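Local coordinates for protein N5-carboxyaminoimidazole ribonucleotide synthetase (Bacillus anthracis, PDB 3QFF) that catalyses the ATP-dependent carboxylation of aminoimidazole ribonucleotide with bicarbonate to N5-carboxyaminoimidazole ribonucleotide, a step of bacterial purine biosynthesis, at residues 22-27 with 49-54; 316-322 with 354-360; 321-326 with 349-353. All blocks are in the same frame, centred on the assembly; numbering follows the deposited sequence.

Contact 1 (22-27 with 49-54)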
loop_
_atom_site.group_PDB
_atom_site.type_symbol
_atom_site.label_atom_id
_atom_site.label_comp_id
_atom_site.label_asym_id
_atom_site.label_seq_id
_atom_site.Cartn_x
_atom_site.Cartn_y
_atom_site.Cartn_z
ATOM N N GLY A 22 14.737 1.970 12.605
ATOM C CA GLY A 22 13.490 1.214 12.611
ATOM C C GLY A 22 12.254 2.021 12.924
ATOM O O GLY A 22 11.257 1.451 13.371
ATOM N N GLY A 23 12.322 3.340 12.712
ATOM C CA GLY A 23 11.185 4.229 12.916
ATOM C C GLY A 23 10.160 4.127 11.779
ATOM O O GLY A 23 10.198 3.208 10.964
ATOM N N GLN A 24 9.243 5.076 11.713
ATOM C CA GLN A 24 8.133 4.965 10.761
ATOM C C GLN A 24 8.572 4.957 9.287
ATOM O O GLN A 24 7.923 4.352 8.453
ATOM C CB GLN A 24 7.085 6.052 11.007
ATOM C CG GLN A 24 7.564 7.483 10.815
ATOM C CD GLN A 24 8.156 8.109 12.075
ATOM O OE1 GLN A 24 8.584 7.413 12.996
ATOM N NE2 GLN A 24 8.211 9.441 12.097
ATOM N N LEU A 25 9.667 5.627 8.967
ATOM C CA LEU A 25 10.126 5.666 7.579
ATOM C C LEU A 25 10.615 4.294 7.165
ATOM O O LEU A 25 10.343 3.849 6.056
ATOM C CB LEU A 25 11.227 6.718 7.388
ATOM C CG LEU A 25 10.843 8.148 7.786
ATOM C CD1 LEU A 25 12.027 9.072 7.539
ATOM C CD2 LEU A 25 9.594 8.646 7.016
ATOM N N GLY A 26 11.333 3.635 8.071
ATOM C CA GLY A 26 11.679 2.228 7.912
ATOM C C GLY A 26 10.465 1.317 7.758
ATOM O O GLY A 26 10.441 0.472 6.865
ATOM N N ARG A 27 9.463 1.465 8.618
ATOM C CA ARG A 27 8.261 0.630 8.532
ATOM C C ARG A 27 7.564 0.780 7.174
ATOM O O ARG A 27 7.187 -0.208 6.544
ATOM C CB ARG A 27 7.293 0.991 9.660
ATOM C CG ARG A 27 5.934 0.268 9.612
ATOM C CD ARG A 27 5.029 0.899 10.666
ATOM N NE ARG A 27 3.704 0.287 10.792
ATOM C CZ ARG A 27 3.397 -0.701 11.634
ATOM N NH1 ARG A 27 4.331 -1.250 12.401
ATOM N NH2 ARG A 27 2.145 -1.159 11.691
ATOM N N SER A 49 10.536 -2.075 17.369
ATOM C CA SER A 49 10.375 -0.787 16.671
ATOM C C SER A 49 9.259 -0.876 15.626
ATOM O O SER A 49 8.826 -1.977 15.295
ATOM C CB SER A 49 11.687 -0.333 16.013
ATOM O OG SER A 49 12.115 -1.246 15.023
ATOM N N PRO A 50 8.759 0.279 15.133
ATOM C CA PRO A 50 7.770 0.243 14.058
ATOM C C PRO A 50 8.201 -0.611 12.867
ATOM O O PRO A 50 7.383 -1.362 12.330
ATOM C CB PRO A 50 7.657 1.712 13.648
ATOM C CG PRO A 50 7.847 2.436 14.930
ATOM C CD PRO A 50 8.929 1.653 15.654
ATOM N N CYS A 51 9.475 -0.525 12.473
ATOM C CA CYS A 51 9.923 -1.292 11.310
ATOM C C CYS A 51 10.058 -2.782 11.657
ATOM O O CYS A 51 9.652 -3.638 10.880
ATOM C CB CYS A 51 11.217 -0.704 10.732
ATOM S SG CYS A 51 11.829 -1.557 9.268
ATOM N N ALA A 52 10.581 -3.087 12.841
ATOM C CA ALA A 52 10.695 -4.485 13.292
ATOM C C ALA A 52 9.356 -5.222 13.304
ATOM O O ALA A 52 9.311 -6.443 13.154
ATOM C CB ALA A 52 11.355 -4.558 14.696
ATOM N N GLN A 53 8.271 -4.480 13.513
ATOM C CA GLN A 53 6.926 -5.062 13.509
ATOM C C GLN A 53 6.518 -5.600 12.139
ATOM O O GLN A 53 5.521 -6.309 12.020
ATOM C CB GLN A 53 5.906 -4.040 13.987
ATOM C CG GLN A 53 5.990 -3.761 15.477
ATOM C CD GLN A 53 5.253 -2.512 15.862
ATOM O OE1 GLN A 53 4.191 -2.205 15.311
ATOM N NE2 GLN A 53 5.814 -1.766 16.807
ATOM N N VAL A 54 7.287 -5.243 11.112
ATOM C CA VAL A 54 7.051 -5.736 9.765
ATOM C C VAL A 54 8.283 -6.453 9.203
ATOM O O VAL A 54 8.250 -6.936 8.088
ATOM C CB VAL A 54 6.537 -4.612 8.796
ATOM C CG1 VAL A 54 5.268 -3.961 9.338
ATOM C CG2 VAL A 54 7.575 -3.551 8.577
#

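Contact 2 (316-322 with 354-360)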
loop_
_atom_site.group_PDB
_atom_site.type_symbol
_atom_site.label_atom_id
_atom_site.label_comp_id
_atom_site.label_asym_id
_atom_site.label_seq_id
_atom_site.Cartn_x
_atom_site.Cartn_y
_atom_site.Cartn_z
ATOM N N VAL A 316 -4.962 16.155 -2.171
ATOM C CA VAL A 316 -4.783 15.568 -0.852
ATOM C C VAL A 316 -4.271 16.588 0.160
ATOM O O VAL A 316 -3.489 17.495 -0.172
ATOM C CB VAL A 316 -3.834 14.306 -0.921
ATOM C CG1 VAL A 316 -2.497 14.656 -1.602
ATOM C CG2 VAL A 316 -3.591 13.672 0.484
ATOM N N VAL A 317 -4.734 16.453 1.395
ATOM C CA VAL A 317 -4.105 17.130 2.528
ATOM C C VAL A 317 -3.644 16.057 3.481
ATOM O O VAL A 317 -4.465 15.297 4.023
ATOM C CB VAL A 317 -5.081 18.111 3.261
ATOM C CG1 VAL A 317 -4.458 18.669 4.536
ATOM C CG2 VAL A 317 -5.465 19.248 2.323
ATOM N N MET A 318 -2.331 15.983 3.680
ATOM C CA MET A 318 -1.790 15.126 4.708
ATOM C C MET A 318 -1.782 15.908 6.011
ATOM O O MET A 318 -1.365 17.077 6.025
ATOM C CB MET A 318 -0.364 14.680 4.381
ATOM C CG MET A 318 0.147 13.677 5.418
ATOM S SD MET A 318 1.833 13.900 5.949
ATOM C CE MET A 318 1.773 15.478 6.818
ATOM N N VAL A 319 -2.278 15.292 7.085
ATOM C CA VAL A 319 -2.166 15.894 8.414
ATOM C C VAL A 319 -1.385 14.987 9.344
ATOM O O VAL A 319 -1.677 13.796 9.449
ATOM C CB VAL A 319 -3.544 16.201 9.059
ATOM C CG1 VAL A 319 -3.363 17.231 10.190
ATOM C CG2 VAL A 319 -4.499 16.743 8.042
ATOM N N ASN A 320 -0.385 15.539 10.022
ATOM C CA ASN A 320 0.375 14.764 10.994
ATOM C C ASN A 320 -0.403 14.462 12.271
ATOM O O ASN A 320 -1.139 15.321 12.759
ATOM C CB ASN A 320 1.679 15.493 11.381
ATOM C CG ASN A 320 2.893 14.972 10.634
ATOM O OD1 ASN A 320 2.834 13.969 9.916
ATOM N ND2 ASN A 320 4.019 15.648 10.820
ATOM N N ILE A 321 -0.204 13.247 12.795
ATOM C CA ILE A 321 -0.753 12.811 14.082
ATOM C C ILE A 321 0.372 12.679 15.109
ATOM O O ILE A 321 1.149 11.724 15.103
ATOM C CB ILE A 321 -1.578 11.495 13.966
ATOM C CG1 ILE A 321 -2.687 11.662 12.921
ATOM C CG2 ILE A 321 -2.160 11.052 15.344
ATOM C CD1 ILE A 321 -3.207 10.349 12.362
ATOM N N LEU A 322 0.450 13.670 15.990
ATOM C CA LEU A 322 1.435 13.663 17.077
ATOM C C LEU A 322 0.849 12.950 18.292
ATOM O O LEU A 322 -0.336 12.624 18.304
ATOM C CB LEU A 322 1.865 15.097 17.426
ATOM C CG LEU A 322 2.276 16.020 16.253
ATOM C CD1 LEU A 322 2.751 17.394 16.786
ATOM C CD2 LEU A 322 3.369 15.373 15.415
ATOM N N LYS A 354 5.782 11.709 16.483
ATOM C CA LYS A 354 4.942 11.446 15.326
ATOM C C LYS A 354 4.401 10.032 15.441
ATOM O O LYS A 354 5.168 9.074 15.416
ATOM C CB LYS A 354 5.750 11.646 14.030
ATOM C CG LYS A 354 6.039 13.124 13.726
ATOM C CD LYS A 354 7.079 13.291 12.620
ATOM C CE LYS A 354 7.490 14.780 12.479
ATOM N NZ LYS A 354 8.498 14.940 11.392
ATOM N N MET A 355 3.083 9.910 15.599
ATOM C CA MET A 355 2.428 8.607 15.845
ATOM C C MET A 355 1.795 8.044 14.574
ATOM O O MET A 355 1.592 6.841 14.466
ATOM C CB MET A 355 1.344 8.727 16.937
ATOM C CG MET A 355 1.848 9.374 18.256
ATOM S SD MET A 355 3.184 8.467 19.048
ATOM C CE MET A 355 2.326 6.967 19.553
ATOM N N GLY A 356 1.459 8.935 13.643
ATOM C CA GLY A 356 0.884 8.561 12.361
ATOM C C GLY A 356 0.658 9.773 11.489
ATOM O O GLY A 356 1.194 10.872 11.758
ATOM N N HIS A 357 -0.134 9.573 10.440
ATOM C CA HIS A 357 -0.646 10.663 9.612
ATOM C C HIS A 357 -1.977 10.248 8.984
ATOM O O HIS A 357 -2.286 9.052 8.880
ATOM C CB HIS A 357 0.373 11.075 8.527
ATOM C CG HIS A 357 0.640 10.009 7.507
ATOM N ND1 HIS A 357 1.622 9.055 7.671
ATOM C CD2 HIS A 357 0.077 9.769 6.299
ATOM C CE1 HIS A 357 1.640 8.262 6.614
ATOM N NE2 HIS A 357 0.713 8.672 5.768
ATOM N N VAL A 358 -2.767 11.230 8.575
ATOM C CA VAL A 358 -3.969 10.940 7.821
ATOM C C VAL A 358 -3.924 11.713 6.505
ATOM O O VAL A 358 -3.618 12.913 6.490
ATOM C CB VAL A 358 -5.270 11.214 8.653
ATOM C CG1 VAL A 358 -5.334 12.661 9.120
ATOM C CG2 VAL A 358 -6.528 10.841 7.863
ATOM N N ASN A 359 -4.193 11.005 5.405
ATOM C CA ASN A 359 -4.319 11.609 4.093
ATOM C C ASN A 359 -5.781 11.833 3.747
ATOM O O ASN A 359 -6.552 10.869 3.584
ATOM C CB ASN A 359 -3.650 10.716 3.040
ATOM C CG ASN A 359 -2.137 10.783 3.109
ATOM O OD1 ASN A 359 -1.571 11.813 3.499
ATOM N ND2 ASN A 359 -1.475 9.697 2.750
ATOM N N ILE A 360 -6.156 13.103 3.645
ATOM C CA ILE A 360 -7.523 13.474 3.344
ATOM C C ILE A 360 -7.625 13.777 1.859
ATOM O O ILE A 360 -7.117 14.806 1.391
ATOM C CB ILE A 360 -7.972 14.717 4.157
ATOM C CG1 ILE A 360 -7.714 14.522 5.650
ATOM C CG2 ILE A 360 -9.460 15.033 3.891
ATOM C CD1 ILE A 360 -7.869 15.819 6.472
#

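Contact 3 (321-326 with 349-353)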
loop_
_atom_site.group_PDB
_atom_site.type_symbol
_atom_site.label_atom_id
_atom_site.label_comp_id
_atom_site.label_asym_id
_atom_site.label_seq_id
_atom_site.Cartn_x
_atom_site.Cartn_y
_atom_site.Cartn_z
ATOM N N ILE A 321 -0.204 13.247 12.795
ATOM C CA ILE A 321 -0.753 12.811 14.082
ATOM C C ILE A 321 0.372 12.679 15.109
ATOM O O ILE A 321 1.149 11.724 15.103
ATOM C CB ILE A 321 -1.578 11.495 13.966
ATOM C CG1 ILE A 321 -2.687 11.662 12.921
ATOM C CG2 ILE A 321 -2.160 11.052 15.344
ATOM C CD1 ILE A 321 -3.207 10.349 12.362
ATOM N N LEU A 322 0.450 13.670 15.990
ATOM C CA LEU A 322 1.435 13.663 17.077
ATOM C C LEU A 322 0.849 12.950 18.292
ATOM O O LEU A 322 -0.336 12.624 18.304
ATOM C CB LEU A 322 1.865 15.097 17.426
ATOM C CG LEU A 322 2.276 16.020 16.253
ATOM C CD1 LEU A 322 2.751 17.394 16.786
ATOM C CD2 LEU A 322 3.369 15.373 15.415
ATOM N N GLY A 323 1.686 12.679 19.292
ATOM C CA GLY A 323 1.230 12.115 20.565
ATOM C C GLY A 323 0.027 12.853 21.138
ATOM O O GLY A 323 -0.927 12.220 21.583
ATOM N N GLU A 324 0.061 14.186 21.095
ATOM C CA GLU A 324 -1.057 15.025 21.572
ATOM C C GLU A 324 -2.361 14.876 20.757
ATOM O O GLU A 324 -3.407 15.400 21.161
ATOM C CB GLU A 324 -0.649 16.502 21.593
ATOM C CG GLU A 324 -0.512 17.115 20.189
ATOM C CD GLU A 324 -0.443 18.637 20.179
ATOM O OE1 GLU A 324 -1.389 19.291 20.660
ATOM O OE2 GLU A 324 0.550 19.181 19.648
ATOM N N HIS A 325 -2.304 14.198 19.607
ATOM C CA HIS A 325 -3.493 14.046 18.750
ATOM C C HIS A 325 -4.083 12.635 18.716
ATOM O O HIS A 325 -5.208 12.460 18.265
ATOM C CB HIS A 325 -3.209 14.461 17.299
ATOM C CG HIS A 325 -2.641 15.838 17.151
ATOM N ND1 HIS A 325 -1.379 16.070 16.645
ATOM C CD2 HIS A 325 -3.166 17.058 17.424
ATOM C CE1 HIS A 325 -1.148 17.369 16.618
ATOM N NE2 HIS A 325 -2.218 17.991 17.083
ATOM N N ILE A 326 -3.322 11.633 19.144
ATOM C CA ILE A 326 -3.727 10.235 18.933
ATOM C C ILE A 326 -5.083 9.919 19.605
ATOM O O ILE A 326 -5.937 9.254 19.014
ATOM C CB ILE A 326 -2.605 9.231 19.339
ATOM C CG1 ILE A 326 -2.994 7.778 19.017
ATOM C CG2 ILE A 326 -2.222 9.362 20.815
ATOM C CD1 ILE A 326 -2.967 7.449 17.515
ATOM N N ALA A 349 3.271 7.490 23.689
ATOM C CA ALA A 349 2.707 8.609 22.938
ATOM C C ALA A 349 3.188 9.978 23.435
ATOM O O ALA A 349 2.388 10.815 23.862
ATOM C CB ALA A 349 1.182 8.529 22.939
ATOM N N LYS A 350 4.497 10.214 23.364
ATOM C CA LYS A 350 5.047 11.512 23.761
ATOM C C LYS A 350 4.425 12.630 22.929
ATOM O O LYS A 350 4.139 12.443 21.743
ATOM C CB LYS A 350 6.575 11.523 23.663
ATOM C CG LYS A 350 7.262 10.521 24.593
ATOM C CD LYS A 350 8.763 10.785 24.740
ATOM C CE LYS A 350 9.050 11.874 25.778
ATOM N NZ LYS A 350 10.517 12.033 26.040
ATOM N N ALA A 351 4.214 13.782 23.560
ATOM C CA ALA A 351 3.420 14.876 22.990
ATOM C C ALA A 351 3.775 15.284 21.558
ATOM O O ALA A 351 2.878 15.573 20.746
ATOM C CB ALA A 351 3.467 16.088 23.900
ATOM N N GLN A 352 5.069 15.320 21.257
ATOM C CA GLN A 352 5.534 15.780 19.948
ATOM C C GLN A 352 6.056 14.645 19.067
ATOM O O GLN A 352 6.578 14.881 17.974
ATOM C CB GLN A 352 6.574 16.892 20.106
ATOM C CG GLN A 352 5.968 18.222 20.558
ATOM C CD GLN A 352 6.941 19.389 20.446
ATOM O OE1 GLN A 352 8.088 19.307 20.887
ATOM N NE2 GLN A 352 6.474 20.493 19.869
ATOM N N ARG A 353 5.895 13.415 19.542
ATOM C CA ARG A 353 6.303 12.241 18.787
ATOM C C ARG A 353 5.282 12.035 17.668
ATOM O O ARG A 353 4.078 12.198 17.876
ATOM C CB ARG A 353 6.371 11.027 19.713
ATOM C CG ARG A 353 6.783 9.720 19.061
ATOM C CD ARG A 353 7.092 8.676 20.131
ATOM N NE ARG A 353 8.447 8.837 20.646
ATOM C CZ ARG A 353 8.920 8.260 21.749
ATOM N NH1 ARG A 353 8.145 7.472 22.490
ATOM N NH2 ARG A 353 10.177 8.474 22.115
#

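Contact 1 (22-27 with 49-54)
Residues 49-54 pack against the glycine-rich turn and first helical residues of a Rossmann-like preATP-grasp domain, where Gly23, at the N-cap of helix 24-35, and Gly26 fit a GxGxxG pattern. Ser49 opens the segment with an ST motif: its OG accepts from Ala52 N at 3.2 Å and also donates weakly to Gly22 O at 3.3 Å. At Gly22 an ideal CB would fall 2.4 Å from Ser49 OG, a clash, so this close approach depends on the absent side chain. Pro50 lays its ring on the turn, with Pro50 CD 3.3 Å from Gly22 O, and Pro50 O accepts from Arg27 NH1 at 3.1 Å and 149°, at the guanidinium edge. Cys51 N donates to Gly22 O at 2.8 Å and a near-straight 161°. The Cys51 side chain reaches the helix, bringing SG to 3.4 Å from Gly26 O; a CB on Gly26 would be tight here, 3.2 Å from Cys51 CB. Gln53 OE1 receives a weak bond from Arg27 NH1 at 3.1 Å, while Gln53 NE2 bonds to Gly345 O and Arg27 NH2 to Lys34 O of the second subunit. Val54 CG1 lies over one guanidinium face, 4.2 Å from Arg27 NH1.

Contact 2 (316-322 with 354-360)
Val316 begins the pairing with a CA-H...O contact, its CA 3.3 Å from Ile360 O. Val317 and Ile360 then form a hydrogen-bonded pair, Val317 N to Ile360 O at 2.9 Å and Ile360 N to Val317 O at 2.8 Å. Met318, opposite Asn359 in a non-hydrogen-bonded pair, places its SD 4.9 Å from the centroid of the His357 ring in an oblique sulfur-aromatic contact; that imidazole also stacks with His342 and His284 and bonds to Tyr344. Val319 N donates to Val358 O at 2.8 Å and 170°, and Val358 N to Val319 O at 2.9 Å; Val319 CG2 meets Ile360 CD1 at 3.8 Å. The axes of the two segments approach to 4.4 Å at 157° between their N-to-C directions, close to antiparallel, as neighbours in the large antiparallel sheet, where strand 223-229 flanks 316-322 and strand 339-343 flanks 354-361. Asn320 faces His357 across a non-hydrogen-bonded pair. At Ile321 the register slips by one in a classic beta bulge: Ile321 O accepts from both Met355 N at 2.7 Å and Gly356 N at 3.2 Å, while Ile321 N donates to Gly356 O at 2.9 Å. Beyond it, Leu322 CD2 packs 3.9 Å from Lys354 CG.

Contact 3 (321-326 with 349-353)
Two backbone bonds join residues 321-326, where strand 316-322 passes into a helix, to the loop 349-353. Gly323 N donates to Arg353 O at 2.8 Å, though its 134° angle is bent, and Glu324 N donates to Ala351 O over a longer 3.2 Å but a straighter 157°. Arg353 O is additionally approached by Leu322 CA at 3.1 Å in a CA-H...O contact. Lys350 O accepts from Arg353 N at 3.0 Å, closing a type I beta turn from Lys350 to Arg353, and it also receives a CA-H...O contact from Gly323 CA at 3.2 Å and 150°. The turn can approach this closely because Gly323 has no side chain: an ideal CB would lie 1.8 Å from Lys350 O and 2.6 Å from Ala349 O.

Within 321-326, Leu322 N is satisfied by His325 ND1 at 3.1 Å, and Leu322 O accepts from His325 N at 2.8 Å and, weakly, from Ile326 N at 3.3 Å. The remaining imidazole nitrogen, His325 NE2, bonds to Gln381, and the Glu324 carboxylate bonds to His380 and Gln381, so these polar ends are held by the C-terminal region. Arg353 NH1 forms a salt bridge with Glu348. Apolar contact across the segments is slight, with Ile326 CG2 4.1 Å from Ala349 CB, and the buried area is 290 Å². This is a strand-to-helix junction in the C-terminal domain, where a type I turn leading into strand 354-361 supplies carbonyl acceptors to the amides of Gly323 and Glu324.

Contacts 1 and 2 are buried, whereas contact 3 lies at the surface, and its smaller interface rests on backbone amides and carbonyls. Contact 2 is antiparallel strand pairing with a bulge, apolar on the Val319 face and mixed polar on the His357 face; contact 1 combines glycine-dependent backbone approach with an arginine that also reaches the second subunit. Contacts 2 and 3 share Ile321 and Leu322: contact 3 continues from the bulged end of the strand pair, and Met355 CG lies 3.5 Å from Gly323 N. Contact 1 lies in the preATP-grasp family region, contacts 2 and 3 in the C-terminal one, yet Gln24 NE2 packs 3.8 Å from Lys354 CB. Contact 1 stays about 7 Å from contact 3 between nearest atoms.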